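Local coordinates for protein TRAP dicarboxylate transporter-DctP subunit (Rhodobacter sphaeroides, PDB 4PE3) that probably captures a carboxylate or similar small solute in the periplasm and delivers it to a TRAP-type membrane transporter, at residues 156-161 with 218-223; 202-207 with 226-231; 120-125 with 240-245. All coordinates share one frame; numbering follows the deposited sequence. Where two conformers were deposited one is given.

How the contacts relate
Following the chain from the N terminus, residues 120-125 of helix 119-128 open contact 3, whose partner 240-245 comes only after both other contacts are complete. Contact 3 thus closes the widest loop, 114 residues, joining that helix to the approach to strand 243-248, and encloses contacts 1 and 2. Those two cross, their segments alternating along the chain. Contact 1 brings 157-159, the edge strand of the four-stranded sheet, to helix 217-223 across 56 residues; contact 2 packs next to it, joining the ends of helices 200-206 and 225-228 across 18. Their centres are 9 Å apart, and S159 O probably accepts a hydrogen bond from H231 N. Contact 3 is separate, its centre 22 Å from that of contact 1.

Contact 1 of 3, residues 156-161 with 218-223. With ZN (zinc ion), chain H.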
# COMPACT_ATOMS: atom_id res chain seq x y z
N ALA A 156 6.69 3.30 8.05
CA ALA A 156 8.02 3.67 8.53
C ALA A 156 8.69 2.44 9.11
O ALA A 156 8.02 1.51 9.53
CB ALA A 156 7.90 4.75 9.57
N PHE A 157 10.02 2.43 9.15
CA PHE A 157 10.75 1.29 9.68
C PHE A 157 11.06 1.54 11.14
O PHE A 157 11.40 2.65 11.53
CB PHE A 157 12.07 1.14 8.88
CG PHE A 157 12.70 -0.23 8.97
CD1 PHE A 157 12.00 -1.36 8.62
CD2 PHE A 157 14.02 -0.38 9.35
CE1 PHE A 157 12.57 -2.63 8.69
CE2 PHE A 157 14.61 -1.64 9.41
CZ PHE A 157 13.88 -2.76 9.06
N VAL A 158 11.03 0.46 11.91
CA VAL A 158 11.39 0.46 13.32
C VAL A 158 12.78 -0.17 13.44
O VAL A 158 13.01 -1.26 12.91
CB VAL A 158 10.38 -0.38 14.13
CG1 VAL A 158 10.87 -0.56 15.58
CG2 VAL A 158 9.00 0.26 14.08
N SER A 159 13.71 0.51 14.10
CA SER A 159 15.04 -0.06 14.29
C SER A 159 15.69 0.45 15.57
O SER A 159 15.65 1.63 15.86
CB SER A 159 15.96 0.23 13.08
OG SER A 159 17.22 -0.40 13.30
N LYS A 160 16.33 -0.47 16.30
CA LYS A 160 17.14 -0.15 17.47
C LYS A 160 18.54 0.29 17.10
O LYS A 160 19.21 0.93 17.91
CB LYS A 160 17.31 -1.36 18.38
CG LYS A 160 16.08 -1.84 19.07
CD LYS A 160 16.31 -3.16 19.81
CE LYS A 160 17.20 -3.00 21.04
NZ LYS A 160 17.05 -4.18 21.94
N VAL A 161 19.00 -0.10 15.90
CA VAL A 161 20.36 0.14 15.44
C VAL A 161 20.35 1.21 14.35
O VAL A 161 19.39 1.34 13.60
CB VAL A 161 21.05 -1.16 14.94
CG1 VAL A 161 21.20 -2.17 16.08
CG2 VAL A 161 20.31 -1.78 13.75
N SER A 218 3.10 7.18 12.52
CA SER A 218 2.22 7.62 13.60
C SER A 218 1.81 6.47 14.52
O SER A 218 1.71 6.65 15.73
CB SER A 218 0.99 8.34 13.05
OG SER A 218 0.29 7.49 12.16
N VAL A 219 1.57 5.29 13.97
CA VAL A 219 1.28 4.10 14.74
C VAL A 219 2.51 3.62 15.45
O VAL A 219 2.44 3.29 16.64
CB VAL A 219 0.69 2.99 13.83
CG1 VAL A 219 0.59 1.66 14.55
CG2 VAL A 219 -0.68 3.41 13.28
N ASN A 220 3.64 3.57 14.75
CA ASN A 220 4.88 3.08 15.36
C ASN A 220 5.20 3.92 16.59
O ASN A 220 5.61 3.38 17.65
CB ASN A 220 6.04 3.14 14.38
CG ASN A 220 5.87 2.22 13.20
OD1 ASN A 220 4.95 1.41 13.14
ND2 ASN A 220 6.76 2.37 12.21
N GLN A 221 5.02 5.22 16.45
CA GLN A 221 5.29 6.18 17.52
C GLN A 221 4.33 6.01 18.69
O GLN A 221 4.74 5.91 19.85
CB GLN A 221 5.21 7.61 16.99
CG GLN A 221 5.62 8.68 18.05
CD GLN A 221 7.09 8.61 18.47
OE1 GLN A 221 7.94 8.15 17.73
NE2 GLN A 221 7.38 9.07 19.69
N ASP A 222 3.04 5.92 18.39
CA ASP A 222 2.02 5.77 19.43
C ASP A 222 2.19 4.49 20.22
O ASP A 222 1.83 4.43 21.41
CB ASP A 222 0.62 5.73 18.82
CG ASP A 222 0.01 7.09 18.64
OD1 ASP A 222 0.59 8.13 19.02
OD2 ASP A 222 -1.12 7.12 18.11
N THR A 223 2.73 3.46 19.57
CA THR A 223 2.86 2.15 20.16
C THR A 223 4.07 2.08 21.11
O THR A 223 4.18 1.17 21.93
CB THR A 223 2.87 1.08 19.03
OG1 THR A 223 1.62 1.14 18.30
CG2 THR A 223 3.03 -0.30 19.59
ZN ZN H . -2.21 8.77 18.23
O HOH W 1 9.18 3.92 12.90
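V158 and N220 mark the closest approach of the two backbones, their CA atoms 7.3 Å apart where strand 157-159 faces helix 217-223. At that distance the main chains are too far apart to pair, and side chains bridge the gap. A156 and V158 both direct their CB atoms at the helix, whereas F157 between them turns the other way, to the rings of F185 and F237.

The junction is made almost entirely by the carboxamide of N220. Its CG is anti to the carbonyl carbon (chi1 -64°), which sends the amide out from the helix to the strand. There ND2 gives a weak hydrogen bond to A156 O, 3.1 Å long and bent to 134° at the hydrogen. The same nitrogen donates to water 1 at 3.0 Å, and this water in turn donates to F157 O, so the amide reaches two successive carbonyls of the strand, one directly and one through solvent. Over the face of the amide lies the V158 methyl CG2, 3.6 Å from N220 ND2, while the A156 CB packs against the same nitrogen at 3.7 Å. On the far side of the helix, D222 OD2 binds a zinc ion at 2.0 Å.

Strand 157-159 is an outermost strand of the four-stranded sheet and pairs with 211-213, the strand that leads through S215 into helix 217-223. The contact thus packs that helix against the sheet beside its own connection. N220 OD1 accepts from S215 N, and S215 is also the residue whose backbone hydrogen-bonds with A156. With an acceptor and a donor of the buried amide both engaged, its orientation is probably fixed: a half-turn would put OD1 near A156 O and the NH2 near the S215 N-H.

Contact 2 of 3, residues 202-207 with 226-231; sequences TSLDKG and NDIAPH. With ZN (zinc ion), chain I.
The CD1 methyl of I228 rests 3.8 Å from L204 CB, and the two side chains, crossing at about a right angle, form the close-packed half of this contact. A first torsion of 64° places I228 CG1 between the backbone N and the carbonyl carbon, the crowded position, and from there the extended chain points its end at helix 200-206. L204 continues inward with CD1, which reaches A229 CB at a looser 4.4 Å. A229 is the first residue to leave helical geometry after helix 225-228, so the partner surface combines the last turn of that helix with the start of the following loop.

L204 and A229 both also touch V158 of strand 157-159: the two short helix ends share a small apolar cluster at the edge of the four-stranded sheet. Helix 200-206 itself finishes in a Schellman motif at G207, whose positive phi (89°) suits glycine. The carbonyl of L204 receives K160 NZ as a donor as well as G207 N.

The solvent side is different in character. D205 is exposed, and its carboxylate only skirts the isoleucine, with OD1 3.8 Å from I228 CG2, an oxygen-to-methyl contact without a hydrogen bond. Water 2 bridges the segments here: it lies 2.9 Å from I228 O and 3.2 Å from D205 OD1, within hydrogen-bonding geometry of both, although it has more acceptors around it than protons to give, so the bridge may be shared in time. Next to I228 in sequence, D227 OD2 holds a zinc ion at 1.9 Å.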
# COMPACT_ATOMS: atom_id res chain seq x y z
N THR A 202 7.59 -6.50 22.62
CA THR A 202 8.33 -7.26 23.60
C THR A 202 9.55 -7.93 22.99
O THR A 202 10.60 -8.03 23.61
CB THR A 202 7.44 -8.30 24.34
OG1 THR A 202 6.83 -9.19 23.41
CG2 THR A 202 6.37 -7.59 25.13
N SER A 203 9.42 -8.37 21.74
CA SER A 203 10.54 -9.02 21.06
C SER A 203 11.70 -8.06 20.83
O SER A 203 12.86 -8.46 20.91
CB SER A 203 10.08 -9.62 19.73
OG SER A 203 9.17 -10.68 19.98
N LEU A 204 11.40 -6.80 20.54
CA LEU A 204 12.45 -5.77 20.48
C LEU A 204 13.09 -5.62 21.85
O LEU A 204 14.32 -5.65 21.99
CB LEU A 204 11.87 -4.42 20.08
CG LEU A 204 11.58 -4.25 18.61
CD1 LEU A 204 10.65 -3.08 18.35
CD2 LEU A 204 12.90 -4.06 17.80
N ASP A 205 12.28 -5.48 22.88
CA ASP A 205 12.82 -5.23 24.21
C ASP A 205 13.73 -6.36 24.64
O ASP A 205 14.78 -6.14 25.27
CB ASP A 205 11.69 -5.08 25.23
CG ASP A 205 11.64 -3.70 25.84
OD1 ASP A 205 12.34 -2.79 25.34
OD2 ASP A 205 10.89 -3.54 26.82
N LYS A 206 13.35 -7.59 24.30
CA LYS A 206 14.09 -8.77 24.72
C LYS A 206 15.30 -9.09 23.85
O LYS A 206 16.11 -9.94 24.22
CB LYS A 206 13.16 -9.98 24.77
CG LYS A 206 12.10 -9.90 25.87
CD LYS A 206 11.13 -11.08 25.82
CE LYS A 206 10.11 -11.03 26.95
NZ LYS A 206 10.74 -11.28 28.28
N GLY A 207 15.43 -8.45 22.69
CA GLY A 207 16.57 -8.69 21.83
C GLY A 207 16.37 -9.81 20.84
O GLY A 207 17.30 -10.21 20.15
N ASN A 226 9.32 3.43 18.73
CA ASN A 226 10.43 4.32 18.47
C ASN A 226 11.12 4.74 19.76
O ASN A 226 12.27 5.19 19.73
CB ASN A 226 9.97 5.55 17.71
CG ASN A 226 9.42 5.21 16.33
OD1 ASN A 226 9.83 4.23 15.71
ND2 ASN A 226 8.51 6.01 15.87
N ASP A 227 10.44 4.58 20.89
CA ASP A 227 11.04 4.86 22.17
C ASP A 227 12.01 3.75 22.58
O ASP A 227 13.10 4.03 23.09
CB ASP A 227 10.00 5.02 23.26
CG ASP A 227 9.18 6.28 23.13
OD1 ASP A 227 9.11 6.92 22.08
OD2 ASP A 227 8.56 6.65 24.14
N ILE A 228 11.63 2.50 22.36
CA ILE A 228 12.48 1.36 22.70
C ILE A 228 13.51 1.04 21.61
O ILE A 228 14.52 0.37 21.88
CB ILE A 228 11.65 0.11 23.06
CG1 ILE A 228 10.83 -0.39 21.89
CG2 ILE A 228 10.73 0.42 24.26
CD1 ILE A 228 10.18 -1.74 22.15
N ALA A 229 13.29 1.58 20.42
CA ALA A 229 14.13 1.33 19.23
C ALA A 229 14.32 2.69 18.57
O ALA A 229 13.53 3.11 17.73
CB ALA A 229 13.44 0.34 18.32
N PRO A 230 15.35 3.43 18.99
CA PRO A 230 15.39 4.88 18.75
C PRO A 230 16.07 5.31 17.43
O PRO A 230 16.50 6.44 17.34
CB PRO A 230 16.13 5.41 19.98
CG PRO A 230 17.03 4.29 20.37
CD PRO A 230 16.33 3.02 20.03
N HIS A 231 16.05 4.44 16.43
CA HIS A 231 16.58 4.77 15.11
C HIS A 231 15.61 4.42 13.99
O HIS A 231 15.93 3.67 13.06
CB HIS A 231 17.90 4.02 14.88
CG HIS A 231 19.03 4.56 15.68
ND1 HIS A 231 19.56 5.81 15.47
CD2 HIS A 231 19.72 4.02 16.72
CE1 HIS A 231 20.54 6.02 16.33
NE2 HIS A 231 20.65 4.96 17.10
ZN ZN I . 8.37 5.98 25.90
O HOH W 2 14.46 -2.35 22.95

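Contact 3 of 3, residues 120-125 with 240-245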
# COMPACT_ATOMS: atom_id res chain seq x y z
N ALA A 120 3.18 9.51 -3.57
CA ALA A 120 3.08 10.17 -4.87
C ALA A 120 3.73 9.35 -5.98
O ALA A 120 3.28 9.37 -7.13
CB ALA A 120 3.67 11.57 -4.82
N GLN A 121 4.80 8.64 -5.65
CA GLN A 121 5.48 7.83 -6.65
C GLN A 121 4.60 6.69 -7.14
O GLN A 121 4.45 6.47 -8.35
CB GLN A 121 6.79 7.27 -6.12
CG GLN A 121 7.84 8.32 -5.79
CD GLN A 121 9.09 7.73 -5.19
OE1 GLN A 121 9.10 6.61 -4.67
NE2 GLN A 121 10.18 8.47 -5.27
N MSE A 122 4.00 5.97 -6.21
CA MSE A 122 3.10 4.86 -6.57
C MSE A 122 1.87 5.35 -7.33
O MSE A 122 1.43 4.74 -8.32
CB MSE A 122 2.72 4.09 -5.31
CG MSE A 122 1.88 2.85 -5.59
SE MSE A 122 -0.01 3.20 -5.68
CE MSE A 122 -0.42 3.32 -3.81
N ILE A 123 1.32 6.47 -6.88
CA ILE A 123 0.14 7.05 -7.52
C ILE A 123 0.47 7.47 -8.96
O ILE A 123 -0.32 7.26 -9.88
CB ILE A 123 -0.41 8.22 -6.70
CG1 ILE A 123 -1.19 7.69 -5.48
CG2 ILE A 123 -1.30 9.11 -7.52
CD1 ILE A 123 -1.19 8.60 -4.28
N ASP A 124 1.65 8.05 -9.17
CA ASP A 124 2.08 8.42 -10.52
C ASP A 124 2.31 7.19 -11.39
O ASP A 124 1.93 7.18 -12.57
CB ASP A 124 3.31 9.32 -10.47
CG ASP A 124 3.65 9.87 -11.83
OD1 ASP A 124 2.91 10.75 -12.29
OD2 ASP A 124 4.64 9.41 -12.45
N PHE A 125 2.92 6.15 -10.83
CA PHE A 125 3.04 4.88 -11.54
C PHE A 125 1.67 4.36 -12.02
O PHE A 125 1.49 3.95 -13.18
CB PHE A 125 3.72 3.84 -10.68
CG PHE A 125 3.63 2.45 -11.21
CD1 PHE A 125 4.29 2.09 -12.37
CD2 PHE A 125 2.90 1.49 -10.54
CE1 PHE A 125 4.22 0.81 -12.84
CE2 PHE A 125 2.82 0.20 -11.02
CZ PHE A 125 3.46 -0.14 -12.18
N LEU A 240 4.28 -0.20 1.01
CA LEU A 240 3.32 0.82 0.67
C LEU A 240 2.15 0.11 -0.01
O LEU A 240 2.13 -0.02 -1.24
CB LEU A 240 3.96 1.88 -0.24
CG LEU A 240 3.27 3.24 -0.32
CD1 LEU A 240 4.20 4.29 -0.97
CD2 LEU A 240 1.98 3.13 -1.09
N PRO A 241 1.18 -0.39 0.77
CA PRO A 241 0.12 -1.21 0.18
C PRO A 241 -0.84 -0.45 -0.75
O PRO A 241 -1.21 0.68 -0.49
CB PRO A 241 -0.63 -1.75 1.39
CG PRO A 241 0.30 -1.59 2.54
CD PRO A 241 1.16 -0.41 2.24
N LEU A 242 -1.23 -1.11 -1.83
CA LEU A 242 -2.19 -0.57 -2.80
C LEU A 242 -3.59 -0.98 -2.41
O LEU A 242 -3.88 -2.16 -2.25
CB LEU A 242 -1.86 -1.10 -4.20
CG LEU A 242 -2.52 -0.47 -5.42
CD1 LEU A 242 -1.78 -0.78 -6.70
CD2 LEU A 242 -3.93 -0.99 -5.53
N VAL A 243 -4.45 0.02 -2.22
CA VAL A 243 -5.88 -0.20 -2.02
C VAL A 243 -6.60 0.24 -3.29
O VAL A 243 -6.40 1.35 -3.80
CB VAL A 243 -6.39 0.56 -0.79
CG1 VAL A 243 -7.87 0.71 -0.80
CG2 VAL A 243 -5.93 -0.17 0.44
N GLU A 244 -7.33 -0.70 -3.89
CA GLU A 244 -8.04 -0.40 -5.12
C GLU A 244 -9.47 0.03 -4.84
O GLU A 244 -10.10 -0.46 -3.89
CB GLU A 244 -8.09 -1.63 -6.04
CG GLU A 244 -8.85 -2.83 -5.48
CD GLU A 244 -8.86 -4.01 -6.43
OE1 GLU A 244 -7.97 -4.88 -6.32
OE2 GLU A 244 -9.77 -4.08 -7.31
N VAL A 245 -9.96 0.97 -5.65
CA VAL A 245 -11.38 1.32 -5.72
C VAL A 245 -11.83 0.85 -7.09
O VAL A 245 -11.35 1.34 -8.12
CB VAL A 245 -11.61 2.84 -5.59
CG1 VAL A 245 -13.06 3.19 -5.68
CG2 VAL A 245 -11.04 3.35 -4.27
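M122, a selenomethionine, meets L240 and L242 by way of a doubly bent chain: CG is anti to the backbone N (chi1 -175°), after which turns of -87° at chi2 and -79° at chi3 bring the terminal methyl CE to the loop before strand 243-248. L240 has its CG anti to the backbone N as well, and this extends its branches to the helix. The setting is the five-stranded mixed sheet, with strand order 2-1-3-5-4 and 243-248 antiparallel between 91-95 and 144-150, the arrangement of type II periplasmic binding proteins. Helix 119-128 packs beside it.

The contact is apolar and buried, with no hydrogen bond between the segments. The two side chains cross at a slant and touch methyl to methyl, M122 CE lying 3.6 Å from L240 CD2. V149 of strand 144-150 and W116 also touch M122, and V149 touches L242, so the selenomethionine packs into a hydrophobic layer beside the sheet. Near CE the backbone of P241 turns its carbonyl oxygen to T151 OG1, which hydrogen-bonds it. L242 is met more loosely, M122 CE lying 4.4 Å from L242 CA and M122 SE 4.5 Å from L242 CG.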